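Local coordinates for protein inosine-uridine nucleoside N-ribohydrolase (Xanthomonas oryzae pv. oryzae, PDB 4KL0) that binds calcium and may hydrolyse N-glycosyl bonds of nucleosides, although its actual role as a bacterial effector is not established, at residues A[131-136]-A[161-166]; A[137-142]-A[170-175]; A[226-231]-A[348-353]; A[263-268]-A[276-281]; A[333-338]-A[354-359]. One frame throughout, in Å; residues are numbered along the deposited sequence.

Interaction 1 of 5, residues A[131-136]-A[161-166]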
# COMPACT_ATOMS: atom_id res chain seq x y z
N GLY A 131 2.11 14.13 13.07
CA GLY A 131 1.77 12.71 13.00
C GLY A 131 0.30 12.40 13.11
O GLY A 131 -0.51 12.91 12.34
N VAL A 132 -0.06 11.61 14.13
CA VAL A 132 -1.42 11.05 14.24
C VAL A 132 -2.45 11.91 15.02
O VAL A 132 -3.55 11.44 15.34
CB VAL A 132 -1.38 9.68 14.88
CG1 VAL A 132 -0.33 8.78 14.16
CG2 VAL A 132 -1.03 9.79 16.36
N ARG A 133 -2.11 13.16 15.30
CA ARG A 133 -3.02 14.02 16.08
C ARG A 133 -4.40 14.15 15.42
O ARG A 133 -5.46 13.94 16.05
CB ARG A 133 -2.42 15.40 16.27
CG ARG A 133 -3.17 16.15 17.37
CD ARG A 133 -2.79 15.59 18.75
NE ARG A 133 -3.85 14.83 19.43
CZ ARG A 133 -3.62 13.82 20.28
NH1 ARG A 133 -2.37 13.45 20.56
NH2 ARG A 133 -4.63 13.17 20.87
N ALA A 134 -4.40 14.48 14.13
CA ALA A 134 -5.67 14.63 13.42
C ALA A 134 -6.47 13.33 13.38
O ALA A 134 -7.67 13.37 13.46
CB ALA A 134 -5.46 15.20 12.00
N MET A 135 -5.80 12.17 13.23
CA MET A 135 -6.49 10.89 13.27
C MET A 135 -7.19 10.71 14.62
O MET A 135 -8.30 10.16 14.68
CB MET A 135 -5.52 9.71 12.99
CG MET A 135 -5.02 9.68 11.52
SD MET A 135 -3.84 8.25 11.28
CE MET A 135 -3.73 8.29 9.40
N CYS A 136 -6.50 11.10 15.70
CA CYS A 136 -7.08 11.01 17.04
C CYS A 136 -8.38 11.84 17.11
O CYS A 136 -9.47 11.32 17.51
CB CYS A 136 -6.10 11.48 18.11
SG CYS A 136 -4.76 10.32 18.51
N LEU A 161 -2.86 3.59 18.15
CA LEU A 161 -3.57 2.67 19.05
C LEU A 161 -3.15 3.02 20.47
O LEU A 161 -3.95 2.85 21.43
CB LEU A 161 -3.26 1.21 18.75
CG LEU A 161 -4.44 0.54 18.10
CD1 LEU A 161 -4.73 1.25 16.75
CD2 LEU A 161 -4.10 -0.91 17.91
N ALA A 162 -1.94 3.53 20.66
CA ALA A 162 -1.54 3.83 22.03
C ALA A 162 -2.17 5.13 22.54
O ALA A 162 -2.65 5.18 23.70
CB ALA A 162 -0.02 3.88 22.17
N GLU A 163 -2.13 6.19 21.74
CA GLU A 163 -2.64 7.49 22.19
C GLU A 163 -4.15 7.51 22.23
O GLU A 163 -4.74 8.17 23.08
CB GLU A 163 -2.09 8.61 21.31
CG GLU A 163 -0.56 8.67 21.45
CD GLU A 163 0.09 9.77 20.66
OE1 GLU A 163 -0.66 10.64 20.15
OE2 GLU A 163 1.34 9.73 20.55
N ALA A 164 -4.81 6.72 21.38
CA ALA A 164 -6.25 6.81 21.28
C ALA A 164 -6.89 5.46 21.49
O ALA A 164 -7.94 5.15 20.92
CB ALA A 164 -6.65 7.41 19.95
N GLY A 165 -6.25 4.63 22.31
CA GLY A 165 -6.76 3.33 22.71
C GLY A 165 -8.20 3.29 23.20
O GLY A 165 -8.92 2.32 22.95
N ASP A 166 -8.63 4.34 23.88
CA ASP A 166 -10.03 4.46 24.28
C ASP A 166 -10.94 4.53 23.03
O ASP A 166 -11.99 3.85 22.94
CB ASP A 166 -10.22 5.68 25.23
CG ASP A 166 -9.60 7.01 24.66
OD1 ASP A 166 -8.51 6.97 24.02
OD2 ASP A 166 -10.20 8.11 24.87

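Interaction 2 of 5, residues A[137-142]-A[170-175]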
# COMPACT_ATOMS: atom_id res chain seq x y z
N GLU A 137 -8.27 13.11 16.74
CA GLU A 137 -9.43 14.01 16.73
C GLU A 137 -10.56 13.46 15.88
O GLU A 137 -11.74 13.59 16.23
CB GLU A 137 -9.04 15.39 16.22
CG GLU A 137 -7.95 16.07 17.04
CD GLU A 137 -7.72 17.51 16.62
OE1 GLU A 137 -8.66 18.12 16.04
OE2 GLU A 137 -6.61 18.05 16.84
N ARG A 138 -10.22 12.82 14.77
CA ARG A 138 -11.24 12.27 13.91
C ARG A 138 -11.91 11.01 14.48
O ARG A 138 -13.12 10.82 14.29
CB ARG A 138 -10.69 12.04 12.47
CG ARG A 138 -11.74 11.41 11.55
CD ARG A 138 -11.21 11.27 10.11
NE ARG A 138 -10.73 12.53 9.56
CZ ARG A 138 -11.55 13.41 8.99
NH1 ARG A 138 -12.86 13.15 8.93
NH2 ARG A 138 -11.07 14.55 8.46
N LEU A 139 -11.16 10.14 15.16
CA LEU A 139 -11.76 8.97 15.79
C LEU A 139 -12.80 9.45 16.83
O LEU A 139 -13.84 8.83 17.02
CB LEU A 139 -10.68 8.10 16.47
CG LEU A 139 -9.81 7.33 15.47
CD1 LEU A 139 -8.74 6.55 16.18
CD2 LEU A 139 -10.69 6.38 14.63
N ALA A 140 -12.48 10.57 17.46
CA ALA A 140 -13.33 11.15 18.53
C ALA A 140 -14.69 11.58 18.01
O ALA A 140 -15.73 11.36 18.65
CB ALA A 140 -12.62 12.35 19.15
N THR A 141 -14.68 12.20 16.83
CA THR A 141 -15.86 12.88 16.30
C THR A 141 -16.49 12.17 15.11
O THR A 141 -17.33 12.73 14.39
CB THR A 141 -15.49 14.32 15.91
OG1 THR A 141 -16.68 15.02 15.49
CG2 THR A 141 -14.46 14.34 14.79
N SER A 142 -16.11 10.92 14.87
CA SER A 142 -16.81 10.19 13.82
C SER A 142 -18.02 9.44 14.33
O SER A 142 -17.93 8.69 15.30
CB SER A 142 -15.89 9.22 13.08
OG SER A 142 -14.96 9.95 12.32
N GLU A 170 -13.84 1.53 19.95
CA GLU A 170 -15.22 1.74 19.51
C GLU A 170 -15.36 2.37 18.12
O GLU A 170 -16.44 2.32 17.51
CB GLU A 170 -15.99 2.55 20.57
CG GLU A 170 -15.81 1.88 21.97
CD GLU A 170 -16.41 2.69 23.13
OE1 GLU A 170 -15.68 2.82 24.15
OE2 GLU A 170 -17.59 3.14 23.03
N LYS A 171 -14.27 2.93 17.58
CA LYS A 171 -14.37 3.62 16.29
C LYS A 171 -13.52 3.03 15.11
O LYS A 171 -13.55 3.58 14.00
CB LYS A 171 -14.04 5.08 16.48
CG LYS A 171 -14.95 5.80 17.50
CD LYS A 171 -16.27 6.22 16.85
CE LYS A 171 -17.08 7.17 17.75
NZ LYS A 171 -18.28 6.53 18.44
N VAL A 172 -12.81 1.93 15.32
CA VAL A 172 -12.06 1.36 14.18
C VAL A 172 -12.62 0.01 13.83
O VAL A 172 -12.64 -0.92 14.67
CB VAL A 172 -10.54 1.30 14.44
CG1 VAL A 172 -9.79 0.46 13.37
CG2 VAL A 172 -9.97 2.71 14.51
N ALA A 173 -13.07 -0.13 12.59
CA ALA A 173 -13.66 -1.38 12.12
C ALA A 173 -12.72 -2.57 11.92
O ALA A 173 -13.04 -3.71 12.30
CB ALA A 173 -14.48 -1.15 10.84
N SER A 174 -11.53 -2.32 11.35
CA SER A 174 -10.57 -3.38 11.10
C SER A 174 -9.28 -2.68 10.82
O SER A 174 -9.25 -1.47 10.54
CB SER A 174 -10.92 -4.20 9.85
OG SER A 174 -11.00 -3.34 8.69
N ILE A 175 -8.23 -3.48 10.88
CA ILE A 175 -6.88 -3.02 10.52
C ILE A 175 -6.38 -4.02 9.49
O ILE A 175 -6.30 -5.23 9.76
CB ILE A 175 -5.91 -3.00 11.71
CG1 ILE A 175 -6.42 -2.07 12.81
CG2 ILE A 175 -4.49 -2.62 11.22
CD1 ILE A 175 -5.58 -2.09 14.08

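Interaction 3 of 5, residues A[226-231]-A[348-353]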
# COMPACT_ATOMS: atom_id res chain seq x y z
N LYS A 226 3.17 -11.24 0.95
CA LYS A 226 3.73 -11.08 -0.39
C LYS A 226 3.26 -12.19 -1.38
O LYS A 226 3.16 -11.93 -2.56
CB LYS A 226 5.27 -11.01 -0.30
CG LYS A 226 5.88 -12.29 0.27
CD LYS A 226 7.34 -12.11 0.64
CE LYS A 226 7.96 -13.47 1.07
NZ LYS A 226 9.45 -13.45 0.86
N GLU A 227 2.98 -13.40 -0.86
CA GLU A 227 2.49 -14.49 -1.73
C GLU A 227 1.16 -14.20 -2.43
O GLU A 227 0.90 -14.70 -3.56
CB GLU A 227 2.44 -15.80 -0.92
CG GLU A 227 3.85 -16.29 -0.58
CD GLU A 227 4.41 -15.67 0.70
OE1 GLU A 227 3.64 -15.00 1.46
OE2 GLU A 227 5.63 -15.86 0.96
N ALA A 228 0.33 -13.39 -1.79
CA ALA A 228 -0.95 -12.96 -2.36
C ALA A 228 -0.67 -12.11 -3.59
O ALA A 228 -1.34 -12.23 -4.61
CB ALA A 228 -1.74 -12.16 -1.33
N ALA A 229 0.34 -11.23 -3.52
CA ALA A 229 0.66 -10.41 -4.70
C ALA A 229 1.24 -11.19 -5.88
O ALA A 229 0.96 -10.85 -7.05
CB ALA A 229 1.59 -9.24 -4.34
N TYR A 230 2.06 -12.21 -5.60
CA TYR A 230 2.69 -12.97 -6.68
C TYR A 230 1.60 -13.52 -7.59
O TYR A 230 1.70 -13.50 -8.83
CB TYR A 230 3.52 -14.15 -6.11
CG TYR A 230 4.66 -13.75 -5.19
CD1 TYR A 230 5.20 -12.49 -5.21
CD2 TYR A 230 5.21 -14.67 -4.29
CE1 TYR A 230 6.28 -12.14 -4.36
CE2 TYR A 230 6.26 -14.33 -3.43
CZ TYR A 230 6.79 -13.07 -3.48
OH TYR A 230 7.85 -12.77 -2.64
N LYS A 231 0.53 -13.98 -6.97
CA LYS A 231 -0.52 -14.60 -7.75
C LYS A 231 -1.24 -13.61 -8.70
O LYS A 231 -1.70 -13.99 -9.79
CB LYS A 231 -1.49 -15.25 -6.80
CG LYS A 231 -2.48 -16.18 -7.49
CD LYS A 231 -3.05 -17.13 -6.48
CE LYS A 231 -3.81 -18.25 -7.16
NZ LYS A 231 -4.95 -18.62 -6.26
N GLU A 348 -7.15 -12.56 10.24
CA GLU A 348 -7.28 -13.28 9.01
C GLU A 348 -6.04 -13.19 8.14
O GLU A 348 -5.36 -12.15 8.13
CB GLU A 348 -8.46 -12.73 8.20
CG GLU A 348 -9.79 -12.96 8.87
CD GLU A 348 -10.87 -12.30 8.07
OE1 GLU A 348 -10.73 -11.08 7.82
OE2 GLU A 348 -11.82 -12.99 7.66
N HIS A 349 -5.78 -14.26 7.38
CA HIS A 349 -4.62 -14.30 6.54
C HIS A 349 -5.00 -14.29 5.07
O HIS A 349 -5.90 -15.04 4.63
CB HIS A 349 -3.77 -15.55 6.87
CG HIS A 349 -2.69 -15.83 5.87
ND1 HIS A 349 -2.67 -16.97 5.10
CD2 HIS A 349 -1.61 -15.11 5.50
CE1 HIS A 349 -1.63 -16.94 4.28
NE2 HIS A 349 -0.95 -15.83 4.52
N VAL A 350 -4.36 -13.42 4.29
CA VAL A 350 -4.51 -13.49 2.84
C VAL A 350 -3.17 -13.76 2.14
O VAL A 350 -2.35 -12.83 1.97
CB VAL A 350 -5.15 -12.20 2.21
CG1 VAL A 350 -5.36 -12.36 0.68
CG2 VAL A 350 -6.48 -11.85 2.93
N GLY A 351 -2.95 -15.02 1.75
CA GLY A 351 -1.81 -15.42 0.95
C GLY A 351 -2.19 -15.93 -0.42
O GLY A 351 -3.22 -15.52 -0.98
N HIS A 352 -1.39 -16.81 -1.02
CA HIS A 352 -1.65 -17.16 -2.42
C HIS A 352 -3.00 -17.90 -2.59
O HIS A 352 -3.76 -17.63 -3.53
CB HIS A 352 -0.51 -17.99 -3.02
CG HIS A 352 -0.42 -19.37 -2.47
ND1 HIS A 352 -0.97 -20.46 -3.12
CD2 HIS A 352 0.11 -19.84 -1.32
CE1 HIS A 352 -0.76 -21.55 -2.39
NE2 HIS A 352 -0.10 -21.21 -1.30
N ALA A 353 -3.31 -18.79 -1.65
CA ALA A 353 -4.52 -19.64 -1.78
C ALA A 353 -5.80 -18.81 -1.64
O ALA A 353 -6.86 -19.12 -2.19
CB ALA A 353 -4.50 -20.73 -0.72
O HOH W 1 1.53 -16.31 2.70

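Interaction 4 of 5, residues A[263-268]-A[276-281]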
# COMPACT_ATOMS: atom_id res chain seq x y z
N GLY A 263 17.52 -0.63 -13.30
CA GLY A 263 18.64 -0.62 -12.36
C GLY A 263 18.92 -2.02 -11.82
O GLY A 263 20.09 -2.42 -11.64
N LEU A 264 17.88 -2.80 -11.56
CA LEU A 264 18.07 -4.16 -11.03
C LEU A 264 18.70 -5.10 -12.10
O LEU A 264 19.68 -5.85 -11.87
CB LEU A 264 16.71 -4.66 -10.46
CG LEU A 264 16.56 -6.11 -10.02
CD1 LEU A 264 17.57 -6.36 -8.86
CD2 LEU A 264 15.14 -6.48 -9.59
N TRP A 265 18.20 -4.98 -13.31
CA TRP A 265 18.76 -5.72 -14.44
C TRP A 265 20.24 -5.41 -14.69
O TRP A 265 21.06 -6.34 -14.81
CB TRP A 265 17.96 -5.34 -15.70
CG TRP A 265 18.62 -5.90 -16.90
CD1 TRP A 265 19.34 -5.23 -17.83
CD2 TRP A 265 18.69 -7.28 -17.25
NE1 TRP A 265 19.85 -6.09 -18.75
CE2 TRP A 265 19.45 -7.36 -18.44
CE3 TRP A 265 18.17 -8.44 -16.70
CZ2 TRP A 265 19.71 -8.56 -19.07
CZ3 TRP A 265 18.42 -9.66 -17.33
CH2 TRP A 265 19.21 -9.71 -18.52
N GLU A 266 20.61 -4.13 -14.72
CA GLU A 266 21.99 -3.70 -15.03
C GLU A 266 22.92 -4.18 -13.93
O GLU A 266 24.06 -4.61 -14.19
CB GLU A 266 22.06 -2.18 -15.21
CG GLU A 266 21.31 -1.76 -16.49
CD GLU A 266 21.30 -0.27 -16.80
OE1 GLU A 266 21.64 0.58 -15.93
OE2 GLU A 266 20.93 0.04 -17.96
N GLY A 267 22.40 -4.17 -12.70
CA GLY A 267 23.21 -4.48 -11.52
C GLY A 267 23.56 -5.95 -11.53
O GLY A 267 24.70 -6.34 -11.25
N ILE A 268 22.57 -6.77 -11.88
CA ILE A 268 22.70 -8.22 -11.96
C ILE A 268 23.63 -8.57 -13.12
O ILE A 268 24.53 -9.39 -12.97
CB ILE A 268 21.36 -8.91 -12.16
CG1 ILE A 268 20.54 -8.87 -10.85
CG2 ILE A 268 21.55 -10.38 -12.61
CD1 ILE A 268 19.09 -9.30 -11.05
N LEU A 276 22.17 -12.56 -6.53
CA LEU A 276 21.16 -12.57 -7.61
C LEU A 276 21.84 -12.81 -8.94
O LEU A 276 23.00 -12.45 -9.11
CB LEU A 276 20.37 -11.24 -7.68
CG LEU A 276 19.72 -10.79 -6.37
CD1 LEU A 276 18.79 -9.59 -6.65
CD2 LEU A 276 18.96 -11.90 -5.73
N ASP A 277 21.15 -13.46 -9.86
CA ASP A 277 21.74 -13.67 -11.17
C ASP A 277 20.69 -13.59 -12.27
O ASP A 277 19.51 -13.42 -11.98
CB ASP A 277 22.49 -15.00 -11.24
CG ASP A 277 21.64 -16.17 -10.78
OD1 ASP A 277 20.39 -16.12 -10.88
OD2 ASP A 277 22.22 -17.18 -10.29
N THR A 278 21.13 -13.70 -13.52
CA THR A 278 20.21 -13.53 -14.65
C THR A 278 19.06 -14.52 -14.56
O THR A 278 17.90 -14.19 -14.91
CB THR A 278 20.95 -13.67 -15.99
OG1 THR A 278 21.93 -12.63 -16.13
CG2 THR A 278 19.95 -13.60 -17.17
N ALA A 279 19.36 -15.72 -14.08
CA ALA A 279 18.36 -16.77 -13.87
C ALA A 279 17.33 -16.38 -12.83
O ALA A 279 16.14 -16.73 -12.93
CB ALA A 279 19.04 -18.06 -13.44
N TRP A 280 17.77 -15.65 -11.81
CA TRP A 280 16.81 -15.26 -10.80
C TRP A 280 15.90 -14.19 -11.40
O TRP A 280 14.70 -14.16 -11.12
CB TRP A 280 17.52 -14.70 -9.59
CG TRP A 280 16.59 -14.02 -8.69
CD1 TRP A 280 15.88 -14.59 -7.68
CD2 TRP A 280 16.22 -12.63 -8.71
NE1 TRP A 280 15.13 -13.65 -7.04
CE2 TRP A 280 15.31 -12.43 -7.65
CE3 TRP A 280 16.59 -11.54 -9.51
CZ2 TRP A 280 14.73 -11.18 -7.38
CZ3 TRP A 280 16.05 -10.30 -9.22
CH2 TRP A 280 15.12 -10.12 -8.16
N PHE A 281 16.47 -13.35 -12.25
CA PHE A 281 15.69 -12.26 -12.84
C PHE A 281 14.61 -12.81 -13.81
O PHE A 281 13.42 -12.44 -13.69
CB PHE A 281 16.58 -11.27 -13.56
CG PHE A 281 15.84 -10.06 -14.06
CD1 PHE A 281 15.10 -10.12 -15.24
CD2 PHE A 281 15.91 -8.86 -13.38
CE1 PHE A 281 14.39 -9.01 -15.71
CE2 PHE A 281 15.21 -7.74 -13.86
CZ PHE A 281 14.46 -7.83 -15.05

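Interaction 5 of 5, residues A[333-338]-A[354-359]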
# COMPACT_ATOMS: atom_id res chain seq x y z
N LEU A 333 -12.70 -10.71 -4.65
CA LEU A 333 -11.41 -11.27 -5.04
C LEU A 333 -10.84 -12.30 -4.07
O LEU A 333 -10.02 -13.13 -4.48
CB LEU A 333 -10.36 -10.14 -5.19
CG LEU A 333 -10.70 -8.99 -6.15
CD1 LEU A 333 -9.59 -7.95 -6.04
CD2 LEU A 333 -10.85 -9.45 -7.60
N PHE A 334 -11.22 -12.21 -2.80
CA PHE A 334 -10.50 -12.92 -1.75
C PHE A 334 -11.39 -13.78 -0.86
O PHE A 334 -12.57 -13.52 -0.65
CB PHE A 334 -9.75 -11.97 -0.82
CG PHE A 334 -8.90 -10.96 -1.51
CD1 PHE A 334 -7.72 -11.32 -2.14
CD2 PHE A 334 -9.23 -9.59 -1.46
CE1 PHE A 334 -6.96 -10.36 -2.78
CE2 PHE A 334 -8.42 -8.63 -2.04
CZ PHE A 334 -7.31 -9.00 -2.72
N GLN A 335 -10.77 -14.82 -0.31
CA GLN A 335 -11.40 -15.64 0.70
C GLN A 335 -10.38 -15.80 1.84
O GLN A 335 -9.68 -16.82 1.89
CB GLN A 335 -11.71 -16.99 0.09
CG GLN A 335 -12.50 -17.93 0.92
CD GLN A 335 -12.67 -19.29 0.19
OE1 GLN A 335 -13.09 -19.32 -0.98
NE2 GLN A 335 -12.29 -20.39 0.87
N PRO A 336 -10.26 -14.77 2.72
CA PRO A 336 -9.26 -14.76 3.80
C PRO A 336 -9.41 -15.99 4.69
O PRO A 336 -10.52 -16.49 4.90
CB PRO A 336 -9.63 -13.50 4.60
CG PRO A 336 -10.23 -12.58 3.55
CD PRO A 336 -11.06 -13.54 2.69
N THR A 337 -8.29 -16.48 5.21
CA THR A 337 -8.32 -17.66 6.10
C THR A 337 -8.19 -17.24 7.57
O THR A 337 -7.28 -16.50 7.94
CB THR A 337 -7.16 -18.65 5.68
OG1 THR A 337 -7.37 -19.11 4.33
CG2 THR A 337 -7.03 -19.83 6.68
N PRO A 338 -9.11 -17.68 8.44
CA PRO A 338 -8.90 -17.25 9.83
C PRO A 338 -7.73 -17.95 10.49
O PRO A 338 -7.54 -19.16 10.23
CB PRO A 338 -10.22 -17.59 10.54
CG PRO A 338 -10.83 -18.65 9.70
CD PRO A 338 -10.34 -18.46 8.26
N GLU A 354 -5.65 -17.73 -0.91
CA GLU A 354 -6.76 -16.87 -0.56
C GLU A 354 -7.08 -15.84 -1.65
O GLU A 354 -8.11 -15.20 -1.57
CB GLU A 354 -6.46 -16.14 0.76
CG GLU A 354 -6.45 -17.01 2.01
CD GLU A 354 -5.21 -17.93 2.10
OE1 GLU A 354 -4.10 -17.60 1.60
OE2 GLU A 354 -5.36 -19.02 2.69
N VAL A 355 -6.19 -15.62 -2.60
CA VAL A 355 -6.53 -14.84 -3.78
C VAL A 355 -7.21 -15.77 -4.77
O VAL A 355 -6.55 -16.45 -5.53
CB VAL A 355 -5.27 -14.22 -4.45
CG1 VAL A 355 -5.69 -13.33 -5.65
CG2 VAL A 355 -4.51 -13.39 -3.40
N VAL A 356 -8.54 -15.79 -4.74
CA VAL A 356 -9.30 -16.80 -5.50
C VAL A 356 -9.62 -16.37 -6.94
O VAL A 356 -9.87 -17.23 -7.83
CB VAL A 356 -10.53 -17.25 -4.71
CG1 VAL A 356 -10.08 -17.96 -3.41
CG2 VAL A 356 -11.44 -16.07 -4.42
N ARG A 357 -9.57 -15.07 -7.20
CA ARG A 357 -9.78 -14.55 -8.55
C ARG A 357 -8.65 -13.64 -9.04
O ARG A 357 -8.87 -12.44 -9.25
CB ARG A 357 -11.13 -13.79 -8.65
CG ARG A 357 -12.39 -14.54 -8.13
CD ARG A 357 -12.82 -15.68 -9.06
NE ARG A 357 -14.02 -16.37 -8.59
CZ ARG A 357 -14.09 -17.70 -8.37
NH1 ARG A 357 -13.03 -18.48 -8.59
NH2 ARG A 357 -15.23 -18.25 -7.94
N PRO A 358 -7.45 -14.21 -9.30
CA PRO A 358 -6.32 -13.35 -9.66
C PRO A 358 -6.43 -12.64 -11.00
O PRO A 358 -5.89 -11.52 -11.09
CB PRO A 358 -5.12 -14.32 -9.64
CG PRO A 358 -5.71 -15.63 -9.88
CD PRO A 358 -7.09 -15.64 -9.34
N GLU A 359 -7.07 -13.22 -12.02
CA GLU A 359 -7.13 -12.48 -13.30
C GLU A 359 -8.13 -11.34 -13.16
O GLU A 359 -7.94 -10.27 -13.73
CB GLU A 359 -7.44 -13.37 -14.53
CG GLU A 359 -7.58 -12.59 -15.87
CD GLU A 359 -6.40 -11.63 -16.24
OE1 GLU A 359 -6.71 -10.49 -16.68
OE2 GLU A 359 -5.19 -12.00 -16.12

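Interaction 1 of 5, residues A[131-136]-A[161-166]
The start of helix 133-141, with Val132 at its N-cap position, comes alongside the end of helix 155-163, where the chain leaves helical geometry at Ala164 before helix 165-171 begins. The CA atoms come nearest at Cys136 and Ala164, 6.0 Å apart. So short a separation suits the small residues that meet there: the sulfur SG of Cys136 lies 3.8 Å from the methyl CB of Ala164. With SG anti to the carbonyl carbon (chi1 -75°), the cysteine side chain points at the junction of the two helices. These helices flank the parallel strands of the Rossmann-like alpha/beta fold, and helix 133-141 carries Met135 onto strands 58-65 and 28-34, while Val132 and Cys136 pack on Leu160 of helix 155-163. On the exposed side, charge takes over from packing. Glu163, extended beyond CG, reaches across to Arg133, whose chain bends at chi2 and chi3 to bring NH1 back toward it. The salt bridge is long, 3.3 Å from NH1 of Arg133 to OE1 of Glu163, with guanidinium and carboxylate planes only 8° apart. CG2 of Val132 comes to 3.9 Å from the same OE1, the two side chains crossing obliquely.

Interaction 2 of 5, residues A[137-142]-A[170-175]
Leu139 has CG anti to its carbonyl carbon (chi1 -73°) and a trans second torsion, which carries CD2 from the flank of helix 133-141 toward the residues that begin strand 172-178. Lys171 starts with the same first torsion but bends at chi2 (-82°) and again at chi4, so its methylene chain curls along the end of the opposing helix. The two side chains slide past each other in opposite directions, CD2 of Leu139 lying 4.0 Å from CB of Lys171. The tip of the leucine meets a second apolar group, CG2 of Val172, at 3.7 Å, and this branched pair forms the buried part of the contact. Lysine suits this partly exposed place: CB packs on the leucine, while the methylenes beyond it run past the carbonyl oxygens at the helix end, CG 3.3 Å from O of Leu139 and CE 3.0 Å from O of Ser142. The helix end is itself braced by Ser142, whose OG donates to O of Arg138 at 2.8 Å, approaching from above the carbonyl plane. Arg138 in turn forms a salt bridge with Asp62 of strand 58-65. Leu139 also packs on Leu146 and on Leu167 and Val168, so this helix end is wedged between strand 146-150 and helix 165-171, just where the chain passes from that helix into strand 172-178, the parallel neighbour of strand 146-150.

Interaction 3 of 5, residues A[226-231]-A[348-353]
Ala228 stands at the closest point, its CA 4.2 Å from CA of Gly351, and both residues are small enough to allow it. The methyl CB of Ala228 sits 3.4 Å from O of Val350 and 4.1 Å from CG1 of the same valine. Glycine fits at 351 because a CB there would run into the His349 ring, which has the Gly351 N over one face. Beside this core, CB of His352 packs at 3.6 Å from O of Glu227. Lys231, bent at chi4, lays CD against O of His352 and returns NZ to that oxygen in a 3.1 Å hydrogen bond, entering from above the carbonyl plane; NZ also bonds O of Val355, so two carbonyls grip the amine. Further out, a water donates to OE1 of Glu227 at 2.8 Å and lies in the plane of the His349 ring, 3.1 Å from NE2. Thr225 OG1 also bonds OE1 of Glu227, and Glu354 OE1 accepts from Gly351 N, fixing the turn. The arrangement is that of a strand end leading into a loop packed on a helix: strand 347-350 runs parallel to strand 221-224 in the Rossmann-like sheet, and helix 226-231 follows that neighbouring strand directly.

Interaction 4 of 5, residues A[263-268]-A[276-281]
The rings of Trp265 and Phe281 form an edge-to-face (T-shaped) pair: the six-membered ring of the tryptophan turns its edge to the phenylalanine face, with planes at 70° and centroids 5.1 Å apart. CE3 of Trp265 stands above the centre of the Phe281 ring. Each residue has CG anti to its backbone N, which sends the flat groups outward from their helices to meet. The same phenylalanine offers its edge to Ile268, whose CD1 is 4.0 Å from CD2 of Phe281. Trp280 is likewise met edge-on, by CD1 of Ile268 at 3.7 Å from CZ3 and by CD2 of Leu264 at 3.9 Å from CH2, while CD2 of Leu276 covers one of its faces. Branched Ile268 thus fills the space between the two aromatic side chains, and its other branch, CG2, presses to 3.3 Å from the backbone C of Asp277. That aspartate is the N-cap of helix 278-285, its OD1 accepting from Trp280 N at 2.8 Å. The indole NE1 of Trp265 bonds O of Leu302, so its polar edge is satisfied outside the pair. With no hydrogen bond between the two segments, the contact between the successive helices 248-269 and 278-285 is held here by aromatic and aliphatic packing, and polar bonds serve to fix the helix start and one ring.

Interaction 5 of 5, residues A[333-338]-A[354-359]
Thr337 donates its hydroxyl OG1 to OE2 of Glu354 over a short 2.6 Å, using the anti lone pair of that oxygen. The glutamate bends at chi2 (73°) to bring its carboxylate there, and its other oxygen is engaged by the loop just before Glu354, so the side chain ties that loop to the edge strand. A carboxylate suits this place because its two oxygens can serve two donors at once. Backbone bonds follow. N of Gln335 gives a nearly straight bond (165°) to O of Glu354, 3.0 Å long and in the carbonyl plane, while O of Leu333 receives N of Val356 at 3.1 Å and, weakly, N of Arg357. The touching parts of the two segments run nearly opposite, 165° apart, with a single beta bridge at Phe334 and Val355. This isolated bridge lies where the chain leaves helix 327-333 for strand 337-338, the antiparallel edge of the sheet beside strand 347-350, and where the returning chain prepares to enter helix 358-372, with Arg357 at its N-cap position. Around the bridge the side chains divide. Phe334 and Val355 lie side by side pointing the same way, with CG2 of Val355 at the ring edge, 3.9 Å from CE1 of Phe334, and CB of Leu333 over one face of the ring. These apolar groups are buried: Phe334 also packs on Leu320 and Leu323 of helix 317-325, and Val355 on Ala228. Val356, by contrast, turns toward the more exposed Gln335, its CG1 4.0 Å from CB of Gln335.

From the N terminus, helix 133-141 takes part first: interaction 1 closes a loop from its start to residues 161-166, and interaction 2 one from its end to 170-175. These two loops cross, and the contacts touch through Leu161 and Ile175, tying the helix to helices 155-163 and 165-171 and to strand 172-178. Interaction 3 closes a far longer loop, joining helix 226-231 to the end of strand 347-350. Within it lies interaction 4, which closes a short loop between helices 248-269 and 278-285, across the chain's centre from interactions 1 and 2. Interaction 5 closes the loop carrying strand 347-350; it crosses and touches interaction 3, joining the segment that leads into edge strand 337-338 to the approach to helix 358-372.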